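Local coordinates for protein transcriptional regulator nlh2 (Aquifex aeolicus, PDB 4G3V) that probably acts as a sigma54-dependent activator of transcription, whose regulatory GAF domain, captured here in an inactive state, is thought to control its activity, at residues N10-I15 with V35-L40; L29-K34 with A58-G62. All blocks are in the same frame, centred on the assembly; numbering follows the deposited sequence.

Contact 1. Residues N10-I15 with V35-L40; sequences NVVNEI and VLYSYL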
# COMPACT_ATOMS: atom_id res chain seq x y z
N ASN A 10 1.81 10.71 1.11
CA ASN A 10 2.68 11.21 0.05
C ASN A 10 3.86 10.28 -0.25
O ASN A 10 4.25 10.11 -1.41
CB ASN A 10 3.15 12.64 0.37
CG ASN A 10 2.02 13.65 0.25
OD1 ASN A 10 1.06 13.44 -0.50
ND2 ASN A 10 2.11 14.76 1.00
N VAL A 11 4.45 9.67 0.77
CA VAL A 11 5.58 8.78 0.52
C VAL A 11 5.13 7.50 -0.20
O VAL A 11 5.86 6.96 -1.04
CB VAL A 11 6.42 8.45 1.79
CG1 VAL A 11 5.80 7.36 2.60
CG2 VAL A 11 7.85 8.05 1.38
N VAL A 12 3.95 7.01 0.13
CA VAL A 12 3.40 5.85 -0.57
C VAL A 12 3.16 6.20 -2.04
O VAL A 12 3.52 5.43 -2.94
CB VAL A 12 2.11 5.35 0.11
CG1 VAL A 12 1.31 4.45 -0.83
CG2 VAL A 12 2.46 4.63 1.41
N ASN A 13 2.57 7.36 -2.32
CA ASN A 13 2.41 7.78 -3.72
C ASN A 13 3.76 7.89 -4.44
O ASN A 13 3.91 7.47 -5.58
CB ASN A 13 1.68 9.12 -3.83
CG ASN A 13 0.26 9.06 -3.31
OD1 ASN A 13 -0.33 7.98 -3.23
ND2 ASN A 13 -0.29 10.22 -2.97
N GLU A 14 4.75 8.47 -3.76
CA GLU A 14 6.07 8.69 -4.35
C GLU A 14 6.78 7.36 -4.62
O GLU A 14 7.38 7.17 -5.67
CB GLU A 14 6.91 9.57 -3.42
CG GLU A 14 8.36 9.78 -3.86
CD GLU A 14 8.53 10.59 -5.14
OE1 GLU A 14 7.53 10.99 -5.77
OE2 GLU A 14 9.70 10.82 -5.50
N ILE A 15 6.70 6.43 -3.67
CA ILE A 15 7.29 5.12 -3.83
C ILE A 15 6.66 4.38 -5.01
O ILE A 15 7.37 3.75 -5.79
CB ILE A 15 7.21 4.30 -2.51
CG1 ILE A 15 8.20 4.89 -1.49
CG2 ILE A 15 7.52 2.83 -2.75
CD1 ILE A 15 8.06 4.35 -0.07
N VAL A 35 13.75 7.99 0.09
CA VAL A 35 12.53 8.75 0.38
C VAL A 35 11.97 8.41 1.77
O VAL A 35 11.36 9.25 2.42
CB VAL A 35 11.44 8.66 -0.75
CG1 VAL A 35 11.99 9.24 -2.06
CG2 VAL A 35 10.96 7.28 -0.97
N LEU A 36 12.21 7.20 2.27
CA LEU A 36 11.83 6.90 3.65
C LEU A 36 12.58 7.83 4.60
O LEU A 36 12.04 8.28 5.62
CB LEU A 36 12.13 5.45 4.00
CG LEU A 36 11.07 4.48 3.50
CD1 LEU A 36 11.45 3.05 3.85
CD2 LEU A 36 9.73 4.84 4.12
N TYR A 37 13.83 8.11 4.27
CA TYR A 37 14.59 9.07 5.05
C TYR A 37 14.05 10.49 4.87
O TYR A 37 13.77 11.19 5.84
CB TYR A 37 16.05 9.01 4.65
CG TYR A 37 16.85 10.13 5.23
CD1 TYR A 37 17.27 10.10 6.54
CD2 TYR A 37 17.19 11.23 4.45
CE1 TYR A 37 18.01 11.14 7.07
CE2 TYR A 37 17.93 12.26 4.97
CZ TYR A 37 18.34 12.21 6.27
OH TYR A 37 19.07 13.25 6.76
N SER A 38 13.90 10.92 3.63
CA SER A 38 13.53 12.30 3.37
C SER A 38 12.08 12.63 3.80
O SER A 38 11.83 13.72 4.30
CB SER A 38 13.75 12.64 1.89
OG SER A 38 12.79 11.99 1.07
N TYR A 39 11.15 11.70 3.61
CA TYR A 39 9.77 11.93 4.01
C TYR A 39 9.50 11.59 5.48
O TYR A 39 8.79 12.33 6.17
CB TYR A 39 8.80 11.12 3.14
CG TYR A 39 8.57 11.67 1.74
CD1 TYR A 39 9.56 11.62 0.77
CD2 TYR A 39 7.33 12.23 1.39
CE1 TYR A 39 9.33 12.11 -0.51
CE2 TYR A 39 7.10 12.72 0.12
CZ TYR A 39 8.11 12.66 -0.83
OH TYR A 39 7.89 13.16 -2.11
N LEU A 40 10.04 10.47 5.96
CA LEU A 40 9.65 9.94 7.28
C LEU A 40 10.75 9.88 8.33
O LEU A 40 10.50 9.40 9.45
CB LEU A 40 9.04 8.54 7.13
CG LEU A 40 7.77 8.46 6.29
CD1 LEU A 40 7.21 7.05 6.34
CD2 LEU A 40 6.73 9.47 6.78

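Contact 2. Residues L29-K34 with A58-G62; sequences LKEVLK and ASSYG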
# COMPACT_ATOMS: atom_id res chain seq x y z
N LEU A 29 15.37 0.30 -5.38
CA LEU A 29 15.35 -0.02 -3.95
C LEU A 29 16.02 1.06 -3.15
O LEU A 29 15.52 1.48 -2.11
CB LEU A 29 16.04 -1.35 -3.67
CG LEU A 29 15.49 -2.60 -4.35
CD1 LEU A 29 16.23 -3.83 -3.82
CD2 LEU A 29 14.00 -2.73 -4.14
N LYS A 30 17.17 1.54 -3.63
CA LYS A 30 17.88 2.60 -2.94
C LYS A 30 17.02 3.85 -2.86
O LYS A 30 17.00 4.51 -1.83
CB LYS A 30 19.20 2.91 -3.65
CG LYS A 30 20.04 3.93 -2.94
CD LYS A 30 20.60 3.37 -1.63
CE LYS A 30 21.55 4.36 -0.97
NZ LYS A 30 22.51 3.68 -0.08
N GLU A 31 16.31 4.20 -3.94
CA GLU A 31 15.53 5.43 -3.96
C GLU A 31 14.35 5.31 -2.98
O GLU A 31 13.98 6.29 -2.33
CB GLU A 31 15.05 5.75 -5.37
CG GLU A 31 14.41 7.12 -5.52
CD GLU A 31 15.40 8.28 -5.46
OE1 GLU A 31 16.63 8.05 -5.36
OE2 GLU A 31 14.92 9.43 -5.52
N VAL A 32 13.78 4.12 -2.85
CA VAL A 32 12.75 3.90 -1.82
C VAL A 32 13.29 4.23 -0.42
O VAL A 32 12.65 4.94 0.37
CB VAL A 32 12.22 2.46 -1.87
CG1 VAL A 32 11.31 2.16 -0.65
CG2 VAL A 32 11.47 2.23 -3.15
N LEU A 33 14.48 3.72 -0.09
CA LEU A 33 15.04 3.97 1.23
C LEU A 33 15.38 5.45 1.41
O LEU A 33 15.25 5.99 2.51
CB LEU A 33 16.28 3.10 1.47
CG LEU A 33 16.00 1.58 1.41
CD1 LEU A 33 17.24 0.76 1.76
CD2 LEU A 33 14.85 1.21 2.32
N LYS A 34 15.81 6.10 0.34
CA LYS A 34 16.12 7.52 0.39
C LYS A 34 14.87 8.34 0.71
O LYS A 34 14.92 9.28 1.50
CB LYS A 34 16.74 7.98 -0.93
CG LYS A 34 17.18 9.43 -0.94
CD LYS A 34 17.69 9.83 -2.32
CE LYS A 34 18.86 8.98 -2.76
NZ LYS A 34 19.31 9.34 -4.13
N ALA A 58 20.18 -6.34 -0.21
CA ALA A 58 20.23 -5.89 -1.60
C ALA A 58 20.42 -4.39 -1.69
O ALA A 58 21.02 -3.88 -2.64
CB ALA A 58 18.95 -6.29 -2.30
N SER A 59 19.88 -3.67 -0.72
CA SER A 59 20.01 -2.22 -0.68
C SER A 59 19.99 -1.75 0.76
O SER A 59 19.41 -2.40 1.63
CB SER A 59 18.86 -1.58 -1.45
OG SER A 59 19.10 -0.21 -1.65
N SER A 60 20.63 -0.61 1.03
CA SER A 60 20.76 -0.16 2.40
C SER A 60 20.84 1.35 2.46
O SER A 60 21.11 2.02 1.46
CB SER A 60 22.00 -0.78 3.04
OG SER A 60 23.16 -0.42 2.32
N TYR A 61 20.62 1.89 3.65
CA TYR A 61 20.71 3.33 3.86
C TYR A 61 21.19 3.61 5.27
O TYR A 61 20.75 2.96 6.22
CB TYR A 61 19.36 3.99 3.61
CG TYR A 61 19.42 5.50 3.68
CD1 TYR A 61 19.28 6.16 4.89
CD2 TYR A 61 19.64 6.26 2.54
CE1 TYR A 61 19.34 7.53 4.97
CE2 TYR A 61 19.71 7.65 2.61
CZ TYR A 61 19.55 8.27 3.84
OH TYR A 61 19.61 9.65 3.94
N GLY A 62 22.08 4.60 5.41
CA GLY A 62 22.65 4.93 6.70
C GLY A 62 23.76 3.98 7.15
O GLY A 62 24.68 3.66 6.40

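Contact 1. Residues N10-I15 with V35-L40
V11 gives up more surface than any other residue here, 82 Å², and Y39 follows with 72 Å²; the two sit at the one point of close backbone register, where their CA atoms are 6.3 Å apart. V11 CG2 lies 3.7 Å from Y39 CB and 4.0 Å from V35 CG2, while V11 CG1 reaches L40 CD1 at 4.0 Å, so a single compact, branched side chain fills the space among V35, one turn before Y39, and the neighbouring Y39 and L40. The aromatic ring of Y39 lies along helix 10-15, with the CA of V11 over one face and the CB of N10 at its edge, 4.0 Å from Y39 CE2. Tyrosine suits this partly exposed position: its ring covers the apolar seam while its hydroxyl stays at the polar margin, where E14 CG packs 3.8 Å from Y39 OH. The segments run nearly antiparallel, at 154°, with axes 10.3 Å apart: helix 25-40, which packs on the antiparallel sheet of this GAF domain, takes helix 4-19 on its side away from strand 54-61. Deeper in, V35 contributes 53 Å². V35 CG2 meets I15 CG1 at 3.7 Å and V35 CG1 meets E14 CG at 4.1 Å, so one methylene of the glutamate packs on the valine while its carboxylate can stay at the partly exposed margin. No hydrogen bond spans the two segments, and the fit rests on apolar packing. I15 also touches I152 and L155 of helix 139-162, whereas N13 OD1 accepts hydrogen bonds from N150 and N154 of the second subunit.

Contact 2. Residues L29-K34 with A58-G62
A lysine crosses from the helix to bond the strand's backbone: K30 NZ donates a hydrogen bond of 2.7 Å to S60 O. The CA-to-CB bond of K30 points sideways, but its long, flexible chain carries the ammonium over to the strand, passing the ring of Y61 with K30 CE 4.4 Å from Y61 CD2. Alongside this hydrogen bond the packing is close, with axes 7.6 Å apart and directions only 25° from parallel. Small residues permit it: S59, pointing at the helix, brings its CB to 3.6 Å from L29 CB, and A58 CB meets L29 CD1 at 4.0 Å. L33, one turn on from L29, lays its CD1 3.7 Å from S60 CA and its CB 3.9 Å from Y61 CB; its apolar branches suit this buried position between helix and sheet. Y61, also facing the helix but partly exposed, covers the end of the contact at L33 and K34, with L33 O over one ring face and K34 CA 4.2 Å from Y61 CE2. S60 points away from the helix, and S60 OG makes a weak hydrogen bond to F64 O. Unlike K30, K34 sends its side-chain end away from the strand, and K34 NZ forms a salt bridge with E31 OE1 at 3.2 Å. A58 and S59 both face I47 of the neighbouring strand in a classic beta bulge, which explains why two consecutive residues point toward the helix. Such packing of a helix along an antiparallel sheet is typical of the GAF fold.

Overall arrangement
Helix 25-40 carries half of each contact: its middle, 29-34, rests on strand 54-61 in contact 2, and its last residues, 35-40, pair with helix 4-19 in contact 1. The centres lie about 12 Å apart, and the segments alternate along the chain, in the order 10-15, 29-34, 35-40, 58-62. One helix is thereby joined to a helical neighbour and to the sheet. The contacts also meet directly, I15 CD1 packing 4.0 Å from V32 CG1 and the rings of Y37 and Y61 touching. I152 of helix 139-162 receives both I15 and V32, tying helix 4-19, which touches the second subunit, to the core of the GAF domain.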